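Local coordinates for protein mannuronan C5-epimerase (Pseudomonas syringae pv. tomato, PDB 4NK6) that converts beta-D-mannuronate residues of alginate to alpha-L-guluronate in the periplasm and helps pass the growing polymer safely to the outer membrane, at residues 178-186 with 200-208; 369-380 with 409-420. All blocks are in the same frame, centred on the assembly; numbering follows the deposited sequence.

Interaction 1 (178-186 with 200-208); sequences TPDEFRPFV and KMASMGYNQ
The guanidinium of Arg183 grips the carbonyl of Gly205 side-on: NE lies 2.8 Å from Gly205 O, and NH2 makes a second, more bent bond to the same oxygen. The two segments belong to neighbouring loops that rise from the right-handed parallel beta-helix; segment 200-208 continues from the short strand 200-202, and the loop of segment 178-186 leads into strand 186-188. Gly205 O sits in the guanidinium plane, while Ser203 O lies over one face of the group without bonding to it. Beyond the contact, NH1 of Arg183 reaches a salt bridge with Asp243, which also takes the hydroxyl of Ser203, and this probably balances the buried charge.

Two backbone bonds flank the arginine. Gly205 N donates to Pro184 O (2.9 Å), and Asn207 N donates to Pro179 O (2.9 Å), the acceptor lying in the type I turn Thr178-Glu181. Farther out, ND2 of Asn207 donates to Asp180 OD1 over 3.3 Å, the carboxylate and amide planes 20° apart.

Packing centres on Tyr206. Its CG stands between the backbone N and the carbonyl carbon (chi1 70°), which lays the ring over the backbone at Phe182: the CA of Phe182 sits 3.6 Å from the centroid of the Tyr206 ring, almost on its normal, a CH-pi contact. The Phe182 ring turns its edge to the same tyrosine in an offset edge-to-face pair, planes at 71°. Toward the coil, Met204 stretches out until its SD comes 3.9 Å from CG2 of Val186.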
loop_
_atom_site.group_PDB
_atom_site.type_symbol
_atom_site.label_atom_id
_atom_site.label_comp_id
_atom_site.label_asym_id
_atom_site.label_seq_id
_atom_site.Cartn_x
_atom_site.Cartn_y
_atom_site.Cartn_z
ATOM N N THR A 178 19.384 -0.651 5.473
ATOM C CA THR A 178 19.859 -0.103 4.210
ATOM C C THR A 178 18.901 -0.532 3.088
ATOM O O THR A 178 18.229 -1.560 3.215
ATOM C CB THR A 178 21.344 -0.527 3.961
ATOM O OG1 THR A 178 21.911 0.247 2.902
ATOM C CG2 THR A 178 21.457 -2.000 3.619
ATOM N N PRO A 179 18.786 0.279 2.014
ATOM C CA PRO A 179 17.787 -0.019 0.972
ATOM C C PRO A 179 17.928 -1.383 0.284
ATOM O O PRO A 179 16.918 -2.023 0.000
ATOM C CB PRO A 179 18.011 1.099 -0.059
ATOM C CG PRO A 179 18.606 2.235 0.742
ATOM C CD PRO A 179 19.473 1.567 1.769
ATOM N N ASP A 180 19.152 -1.826 0.020
ATOM C CA ASP A 180 19.349 -3.004 -0.825
ATOM C C ASP A 180 19.524 -4.325 -0.078
ATOM O O ASP A 180 19.736 -5.358 -0.696
ATOM C CB ASP A 180 20.531 -2.787 -1.781
ATOM C CG ASP A 180 20.289 -1.643 -2.757
ATOM O OD1 ASP A 180 19.139 -1.450 -3.195
ATOM O OD2 ASP A 180 21.250 -0.930 -3.081
ATOM N N GLU A 181 19.449 -4.297 1.246
ATOM C CA GLU A 181 19.569 -5.525 2.017
ATOM C C GLU A 181 18.251 -6.287 1.941
ATOM O O GLU A 181 17.206 -5.741 2.279
ATOM C CB GLU A 181 19.902 -5.203 3.476
ATOM C CG GLU A 181 19.910 -6.415 4.394
ATOM C CD GLU A 181 20.188 -6.049 5.839
ATOM O OE1 GLU A 181 19.716 -4.987 6.304
ATOM O OE2 GLU A 181 20.883 -6.830 6.514
ATOM N N PHE A 182 18.299 -7.538 1.493
ATOM C CA PHE A 182 17.088 -8.346 1.391
ATOM C C PHE A 182 16.358 -8.435 2.734
ATOM O O PHE A 182 16.980 -8.676 3.773
ATOM C CB PHE A 182 17.413 -9.774 0.897
ATOM C CG PHE A 182 16.279 -10.753 1.123
ATOM C CD1 PHE A 182 15.279 -10.905 0.173
ATOM C CD2 PHE A 182 16.191 -11.491 2.303
ATOM C CE1 PHE A 182 14.216 -11.783 0.385
ATOM C CE2 PHE A 182 15.124 -12.361 2.525
ATOM C CZ PHE A 182 14.138 -12.508 1.559
ATOM N N ARG A 183 15.041 -8.228 2.713
ATOM C CA ARG A 183 14.193 -8.552 3.854
ATOM C C ARG A 183 12.968 -9.282 3.325
ATOM O O ARG A 183 12.471 -8.957 2.244
ATOM C CB ARG A 183 13.784 -7.292 4.643
ATOM C CG ARG A 183 14.978 -6.497 5.183
ATOM C CD ARG A 183 14.561 -5.443 6.210
ATOM N NE ARG A 183 13.547 -4.527 5.693
ATOM C CZ ARG A 183 12.836 -3.692 6.450
ATOM N NH1 ARG A 183 13.026 -3.640 7.767
ATOM N NH2 ARG A 183 11.935 -2.905 5.893
ATOM N N PRO A 184 12.506 -10.301 4.058
ATOM C CA PRO A 184 11.290 -11.036 3.698
ATOM C C PRO A 184 10.132 -10.108 3.373
ATOM O O PRO A 184 10.114 -8.965 3.819
ATOM C CB PRO A 184 10.989 -11.828 4.970
ATOM C CG PRO A 184 12.381 -12.178 5.477
ATOM C CD PRO A 184 13.195 -10.915 5.208
ATOM N N PHE A 185 9.169 -10.608 2.607
ATOM C CA PHE A 185 8.075 -9.778 2.146
ATOM C C PHE A 185 6.905 -10.667 1.767
ATOM O O PHE A 185 7.029 -11.893 1.714
ATOM C CB PHE A 185 8.517 -8.933 0.937
ATOM C CG PHE A 185 9.027 -9.755 -0.222
ATOM C CD1 PHE A 185 8.148 -10.299 -1.149
ATOM C CD2 PHE A 185 10.386 -9.987 -0.383
ATOM C CE1 PHE A 185 8.611 -11.065 -2.200
ATOM C CE2 PHE A 185 10.863 -10.750 -1.440
ATOM C CZ PHE A 185 9.984 -11.287 -2.350
ATOM N N VAL A 186 5.763 -10.046 1.508
ATOM C CA VAL A 186 4.601 -10.768 0.989
ATOM C C VAL A 186 4.279 -10.216 -0.393
ATOM O O VAL A 186 4.333 -9.002 -0.611
ATOM C CB VAL A 186 3.362 -10.610 1.894
ATOM C CG1 VAL A 186 2.172 -11.404 1.327
ATOM C CG2 VAL A 186 3.674 -11.075 3.324
ATOM N N LYS A 200 -0.373 -8.543 12.856
ATOM C CA LYS A 200 0.769 -7.643 12.935
ATOM C C LYS A 200 1.872 -8.170 12.034
ATOM O O LYS A 200 2.167 -9.365 12.053
ATOM C CB LYS A 200 1.278 -7.530 14.377
ATOM C CG LYS A 200 0.251 -6.966 15.372
ATOM C CD LYS A 200 0.855 -6.847 16.773
ATOM C CE LYS A 200 -0.204 -6.486 17.827
ATOM N NZ LYS A 200 -0.769 -5.115 17.654
ATOM N N MET A 201 2.462 -7.279 11.238
ATOM C CA MET A 201 3.667 -7.581 10.457
ATOM C C MET A 201 4.668 -6.461 10.631
ATOM O O MET A 201 4.289 -5.294 10.664
ATOM C CB MET A 201 3.351 -7.718 8.964
ATOM C CG MET A 201 2.241 -8.716 8.665
ATOM S SD MET A 201 2.133 -9.130 6.911
ATOM C CE MET A 201 0.837 -10.361 6.983
ATOM N N ALA A 202 5.945 -6.809 10.735
ATOM C CA ALA A 202 6.964 -5.789 10.865
ATOM C C ALA A 202 8.225 -6.123 10.068
ATOM O O ALA A 202 8.533 -7.294 9.829
ATOM C CB ALA A 202 7.299 -5.562 12.340
ATOM N N SER A 203 8.922 -5.076 9.634
ATOM C CA SER A 203 10.281 -5.197 9.107
ATOM C C SER A 203 10.403 -5.876 7.742
ATOM O O SER A 203 11.479 -6.332 7.364
ATOM C CB SER A 203 11.199 -5.849 10.146
ATOM O OG SER A 203 11.339 -4.979 11.261
ATOM N N MET A 204 9.314 -5.892 6.984
ATOM C CA MET A 204 9.329 -6.504 5.661
ATOM C C MET A 204 9.685 -5.536 4.548
ATOM O O MET A 204 9.413 -4.345 4.636
ATOM C CB MET A 204 7.954 -7.073 5.332
ATOM C CG MET A 204 7.554 -8.271 6.173
ATOM S SD MET A 204 5.951 -8.846 5.617
ATOM C CE MET A 204 5.731 -10.266 6.701
ATOM N N GLY A 205 10.246 -6.072 3.471
ATOM C CA GLY A 205 10.390 -5.300 2.261
ATOM C C GLY A 205 11.736 -4.627 2.126
ATOM O O GLY A 205 12.409 -4.319 3.118
ATOM N N TYR A 206 12.116 -4.379 0.881
ATOM C CA TYR A 206 13.331 -3.643 0.589
ATOM C C TYR A 206 13.273 -3.115 -0.843
ATOM O O TYR A 206 12.287 -3.333 -1.548
ATOM C CB TYR A 206 14.577 -4.509 0.843
ATOM C CG TYR A 206 14.792 -5.653 -0.128
ATOM C CD1 TYR A 206 13.901 -6.721 -0.186
ATOM C CD2 TYR A 206 15.910 -5.679 -0.967
ATOM C CE1 TYR A 206 14.101 -7.786 -1.068
ATOM C CE2 TYR A 206 16.129 -6.737 -1.856
ATOM C CZ TYR A 206 15.214 -7.792 -1.895
ATOM O OH TYR A 206 15.403 -8.848 -2.771
ATOM N N ASN A 207 14.321 -2.407 -1.255
ATOM C CA ASN A 207 14.356 -1.720 -2.551
ATOM C C ASN A 207 14.555 -2.683 -3.728
ATOM O O ASN A 207 15.604 -2.685 -4.363
ATOM C CB ASN A 207 15.476 -0.667 -2.535
ATOM C CG ASN A 207 15.516 0.186 -3.800
ATOM O OD1 ASN A 207 14.480 0.537 -4.362
ATOM N ND2 ASN A 207 16.721 0.520 -4.246
ATOM N N GLN A 208 13.549 -3.506 -4.007
ATOM C CA GLN A 208 13.614 -4.461 -5.116
ATOM C C GLN A 208 12.206 -4.684 -5.652
ATOM O O GLN A 208 11.247 -4.776 -4.878
ATOM C CB GLN A 208 14.225 -5.791 -4.662
ATOM C CG GLN A 208 14.314 -6.882 -5.749
ATOM C CD GLN A 208 15.311 -6.548 -6.860
ATOM O OE1 GLN A 208 16.329 -5.885 -6.636
ATOM N NE2 GLN A 208 15.011 -7.003 -8.068
#

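Interaction 2 (369-380 with 409-420)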
loop_
_atom_site.group_PDB
_atom_site.type_symbol
_atom_site.label_atom_id
_atom_site.label_comp_id
_atom_site.label_asym_id
_atom_site.label_seq_id
_atom_site.Cartn_x
_atom_site.Cartn_y
_atom_site.Cartn_z
ATOM N N VAL A 369 -1.770 22.124 -4.956
ATOM C CA VAL A 369 -2.230 21.583 -6.228
ATOM C C VAL A 369 -1.312 22.057 -7.336
ATOM O O VAL A 369 -1.243 23.247 -7.609
ATOM C CB VAL A 369 -3.663 22.063 -6.558
ATOM C CG1 VAL A 369 -4.137 21.458 -7.870
ATOM C CG2 VAL A 369 -4.628 21.703 -5.422
ATOM N N ARG A 370 -0.610 21.124 -7.972
ATOM C CA ARG A 370 0.323 21.475 -9.034
ATOM C C ARG A 370 -0.143 20.858 -10.352
ATOM O O ARG A 370 -0.426 19.662 -10.406
ATOM C CB ARG A 370 1.740 20.987 -8.697
ATOM C CG ARG A 370 2.830 21.470 -9.682
ATOM C CD ARG A 370 4.193 20.827 -9.386
ATOM N NE ARG A 370 4.310 19.467 -9.923
ATOM C CZ ARG A 370 5.361 18.669 -9.729
ATOM N NH1 ARG A 370 5.382 17.455 -10.267
ATOM N NH2 ARG A 370 6.393 19.083 -9.001
ATOM N N ASN A 371 -0.234 21.685 -11.394
ATOM C CA ASN A 371 -0.535 21.210 -12.751
ATOM C C ASN A 371 -1.769 20.325 -12.837
ATOM O O ASN A 371 -1.780 19.360 -13.600
ATOM C CB ASN A 371 0.653 20.434 -13.341
ATOM C CG ASN A 371 1.848 21.322 -13.644
ATOM O OD1 ASN A 371 1.703 22.516 -13.900
ATOM N ND2 ASN A 371 3.038 20.735 -13.625
ATOM N N SER A 372 -2.795 20.638 -12.048
ATOM C CA SER A 372 -4.012 19.832 -12.028
ATOM C C SER A 372 -5.241 20.700 -12.285
ATOM O O SER A 372 -5.386 21.771 -11.687
ATOM C CB SER A 372 -4.149 19.130 -10.668
ATOM O OG SER A 372 -2.954 18.443 -10.337
ATOM N N VAL A 373 -6.136 20.244 -13.158
ATOM C CA VAL A 373 -7.355 21.006 -13.443
ATOM C C VAL A 373 -8.616 20.342 -12.891
ATOM O O VAL A 373 -8.629 19.141 -12.631
ATOM C CB VAL A 373 -7.546 21.273 -14.955
ATOM C CG1 VAL A 373 -6.439 22.171 -15.482
ATOM C CG2 VAL A 373 -7.621 19.966 -15.733
ATOM N N ASN A 374 -9.668 21.140 -12.720
ATOM C CA ASN A 374 -10.969 20.655 -12.256
ATOM C C ASN A 374 -10.888 20.003 -10.886
ATOM O O ASN A 374 -11.513 18.971 -10.632
ATOM C CB ASN A 374 -11.605 19.700 -13.266
ATOM C CG ASN A 374 -11.837 20.348 -14.608
ATOM O OD1 ASN A 374 -12.219 21.515 -14.693
ATOM N ND2 ASN A 374 -11.593 19.598 -15.673
ATOM N N ILE A 375 -10.101 20.612 -10.011
ATOM C CA ILE A 375 -10.014 20.175 -8.630
ATOM C C ILE A 375 -11.143 20.828 -7.843
ATOM O O ILE A 375 -11.334 22.041 -7.907
ATOM C CB ILE A 375 -8.654 20.543 -8.024
ATOM C CG1 ILE A 375 -7.533 19.816 -8.784
ATOM C CG2 ILE A 375 -8.597 20.198 -6.537
ATOM C CD1 ILE A 375 -7.747 18.307 -8.893
ATOM N N LYS A 376 -11.912 20.020 -7.121
ATOM C CA LYS A 376 -12.986 20.555 -6.297
ATOM C C LYS A 376 -12.612 20.482 -4.824
ATOM O O LYS A 376 -12.315 19.410 -4.299
ATOM C CB LYS A 376 -14.302 19.827 -6.585
ATOM C CG LYS A 376 -14.758 20.001 -8.030
ATOM C CD LYS A 376 -16.048 19.252 -8.338
ATOM C CE LYS A 376 -16.485 19.501 -9.786
ATOM N NZ LYS A 376 -17.693 18.709 -10.153
ATOM N N LEU A 377 -12.598 21.637 -4.168
ATOM C CA LEU A 377 -12.250 21.710 -2.755
ATOM C C LEU A 377 -13.485 22.146 -1.987
ATOM O O LEU A 377 -13.803 23.337 -1.920
ATOM C CB LEU A 377 -11.096 22.694 -2.527
ATOM C CG LEU A 377 -9.770 22.420 -3.259
ATOM C CD1 LEU A 377 -8.696 23.420 -2.863
ATOM C CD2 LEU A 377 -9.271 21.007 -3.022
ATOM N N TYR A 378 -14.202 21.178 -1.428
ATOM C CA TYR A 378 -15.459 21.476 -0.748
ATOM C C TYR A 378 -15.354 21.248 0.759
ATOM O O TYR A 378 -14.927 20.182 1.213
ATOM C CB TYR A 378 -16.595 20.628 -1.323
ATOM C CG TYR A 378 -17.227 21.164 -2.596
ATOM C CD1 TYR A 378 -16.528 21.170 -3.797
ATOM C CD2 TYR A 378 -18.537 21.650 -2.598
ATOM C CE1 TYR A 378 -17.114 21.656 -4.975
ATOM C CE2 TYR A 378 -19.126 22.137 -3.764
ATOM C CZ TYR A 378 -18.401 22.132 -4.948
ATOM O OH TYR A 378 -18.973 22.615 -6.109
ATOM N N GLU A 379 -15.741 22.267 1.523
ATOM C CA GLU A 379 -15.846 22.181 2.976
ATOM C C GLU A 379 -14.547 21.812 3.687
ATOM O O GLU A 379 -14.584 21.373 4.835
ATOM C CB GLU A 379 -16.964 21.205 3.394
ATOM C CG GLU A 379 -18.354 21.553 2.846
ATOM C CD GLU A 379 -18.843 22.924 3.283
ATOM O OE1 GLU A 379 -18.488 23.360 4.396
ATOM O OE2 GLU A 379 -19.581 23.571 2.512
ATOM N N ASN A 380 -13.404 21.979 3.022
ATOM C CA ASN A 380 -12.130 21.700 3.678
ATOM C C ASN A 380 -11.756 22.750 4.712
ATOM O O ASN A 380 -12.040 23.940 4.551
ATOM C CB ASN A 380 -10.993 21.546 2.668
ATOM C CG ASN A 380 -11.200 20.368 1.749
ATOM O OD1 ASN A 380 -10.998 19.216 2.145
ATOM N ND2 ASN A 380 -11.614 20.645 0.518
ATOM N N PHE A 409 1.916 15.447 -18.905
ATOM C CA PHE A 409 1.411 16.451 -17.981
ATOM C C PHE A 409 1.017 17.685 -18.769
ATOM O O PHE A 409 1.401 17.841 -19.925
ATOM C CB PHE A 409 2.496 16.836 -16.972
ATOM C CG PHE A 409 3.554 17.740 -17.542
ATOM C CD1 PHE A 409 4.591 17.223 -18.302
ATOM C CD2 PHE A 409 3.501 19.110 -17.331
ATOM C CE1 PHE A 409 5.562 18.053 -18.834
ATOM C CE2 PHE A 409 4.465 19.946 -17.863
ATOM C CZ PHE A 409 5.501 19.415 -18.617
ATOM N N ASP A 410 0.266 18.572 -18.131
ATOM C CA ASP A 410 -0.058 19.855 -18.734
ATOM C C ASP A 410 0.015 20.967 -17.685
ATOM O O ASP A 410 -0.599 20.871 -16.617
ATOM C CB ASP A 410 -1.437 19.810 -19.392
ATOM C CG ASP A 410 -1.785 21.106 -20.089
ATOM O OD1 ASP A 410 -0.870 21.728 -20.667
ATOM O OD2 ASP A 410 -2.969 21.508 -20.046
ATOM N N ALA A 411 0.781 22.010 -17.993
ATOM C CA ALA A 411 1.047 23.089 -17.044
ATOM C C ALA A 411 -0.134 24.054 -16.886
ATOM O O ALA A 411 -0.032 25.233 -17.215
ATOM C CB ALA A 411 2.313 23.848 -17.441
ATOM N N GLN A 412 -1.254 23.543 -16.387
ATOM C CA GLN A 412 -2.407 24.380 -16.080
ATOM C C GLN A 412 -2.979 23.975 -14.727
ATOM O O GLN A 412 -2.935 22.797 -14.345
ATOM C CB GLN A 412 -3.485 24.266 -17.159
ATOM C CG GLN A 412 -3.005 24.600 -18.557
ATOM C CD GLN A 412 -4.089 25.216 -19.418
ATOM O OE1 GLN A 412 -4.469 26.371 -19.222
ATOM N NE2 GLN A 412 -4.592 24.448 -20.382
ATOM N N VAL A 413 -3.497 24.958 -13.996
ATOM C CA VAL A 413 -4.133 24.689 -12.716
ATOM C C VAL A 413 -5.500 25.373 -12.649
ATOM O O VAL A 413 -5.647 26.536 -13.012
ATOM C CB VAL A 413 -3.219 25.088 -11.518
ATOM C CG1 VAL A 413 -3.048 26.612 -11.413
ATOM C CG2 VAL A 413 -3.748 24.499 -10.213
ATOM N N SER A 414 -6.517 24.637 -12.228
ATOM C CA SER A 414 -7.811 25.261 -11.998
ATOM C C SER A 414 -8.554 24.569 -10.867
ATOM O O SER A 414 -8.456 23.349 -10.687
ATOM C CB SER A 414 -8.661 25.263 -13.261
ATOM O OG SER A 414 -9.181 23.975 -13.501
ATOM N N LEU A 415 -9.293 25.347 -10.092
ATOM C CA LEU A 415 -10.068 24.746 -9.030
ATOM C C LEU A 415 -11.333 25.510 -8.676
ATOM O O LEU A 415 -11.527 26.661 -9.081
ATOM C CB LEU A 415 -9.198 24.492 -7.800
ATOM C CG LEU A 415 -8.240 25.584 -7.352
ATOM C CD1 LEU A 415 -8.937 26.525 -6.399
ATOM C CD2 LEU A 415 -7.019 24.960 -6.702
ATOM N N ILE A 416 -12.201 24.819 -7.950
ATOM C CA ILE A 416 -13.428 25.379 -7.428
ATOM C C ILE A 416 -13.399 25.144 -5.923
ATOM O O ILE A 416 -13.198 24.015 -5.468
ATOM C CB ILE A 416 -14.649 24.700 -8.063
ATOM C CG1 ILE A 416 -14.696 25.025 -9.559
ATOM C CG2 ILE A 416 -15.932 25.149 -7.386
ATOM C CD1 ILE A 416 -15.803 24.326 -10.323
ATOM N N MET A 417 -13.545 26.219 -5.157
ATOM C CA MET A 417 -13.562 26.115 -3.703
ATOM C C MET A 417 -14.921 26.552 -3.183
ATOM O O MET A 417 -15.400 27.634 -3.535
ATOM C CB MET A 417 -12.462 26.975 -3.081
ATOM C CG MET A 417 -11.058 26.658 -3.583
ATOM S SD MET A 417 -9.783 27.557 -2.670
ATOM C CE MET A 417 -10.342 27.255 -1.002
ATOM N N VAL A 418 -15.541 25.703 -2.366
ATOM C CA VAL A 418 -16.852 25.997 -1.770
ATOM C C VAL A 418 -16.812 25.699 -0.274
ATOM O O VAL A 418 -16.431 24.604 0.142
ATOM C CB VAL A 418 -17.987 25.166 -2.421
ATOM C CG1 VAL A 418 -19.313 25.340 -1.657
ATOM C CG2 VAL A 418 -18.172 25.541 -3.888
ATOM N N GLY A 419 -17.180 26.683 0.540
ATOM C CA GLY A 419 -17.330 26.456 1.966
ATOM C C GLY A 419 -16.022 26.185 2.680
ATOM O O GLY A 419 -14.949 26.503 2.173
ATOM N N GLY A 420 -16.116 25.591 3.867
ATOM C CA GLY A 420 -14.948 25.299 4.671
ATOM C C GLY A 420 -14.271 26.538 5.211
ATOM O O GLY A 420 -14.847 27.628 5.221
HETATM O O HOH W 1 -0.910 17.715 -15.674
HETATM O O HOH W 2 -10.429 23.725 -15.735
HETATM O O HOH W 3 -12.163 25.562 2.196
#
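Strands 375-378 and 414-418 pair in parallel on successive coils of the right-handed beta-helix, their axes 4.7 Å apart. Backbone bonds alternate along them: Ile416 N to Ile375 O, Leu377 N to Ile416 O (2.8 Å) and Val418 N to Leu377 O, with Glu379 N to Val418 O carrying the pairing past the strand end.

Side-chain bonds and waters join the two segments near both ends of the strand pairing. The hydroxyl of Ser414, 3.0 Å from Asn374 N, takes that backbone N-H nearly straight (172°), and a water joins it to Asn374 OD1. Another water bridges Asn371 O and Asp410 N; a third donates to both Asn380 O and Gly419 O.

Before the paired strands, CG1 of Val369 meets CG2 of Val413. On the face turned to the inside of the beta-helix, Ile375 packs against Leu415 and Leu377 against Met417, CD1 of Leu377 4.1 Å from CG of Met417. On the other, CB of Val418 lies over a face of the Tyr378 ring, 3.8 Å from its centroid, while the phenol OH bonds to Glu24. The bend of Glu379 at chi2 (-60°) brings its carboxylate back toward segment 409-420, where OE1 receives Gly420 N at 3.3 Å from above the carboxylate plane.

How the interactions relate
From the N terminus the chain first reaches 178-186, runs through the two strands 186-188 and 193-196, and meets itself again at 200-208, so interaction 1 closes a short loop of 13 intervening residues. Interaction 2 opens only after that and closes a longer loop of 28 residues between 369-380 and 409-420. The two are in series, neither nesting nor crossing. Their centres lie about 37 Å apart, on opposite sides of the chain's centre, with no direct touch. Strands 200-202 and 375-378 belong to the same run of parallel pairings along the beta-helix. Interaction 1 joins loops beside an earlier coil; interaction 2 pairs successive coils toward the C-terminal end.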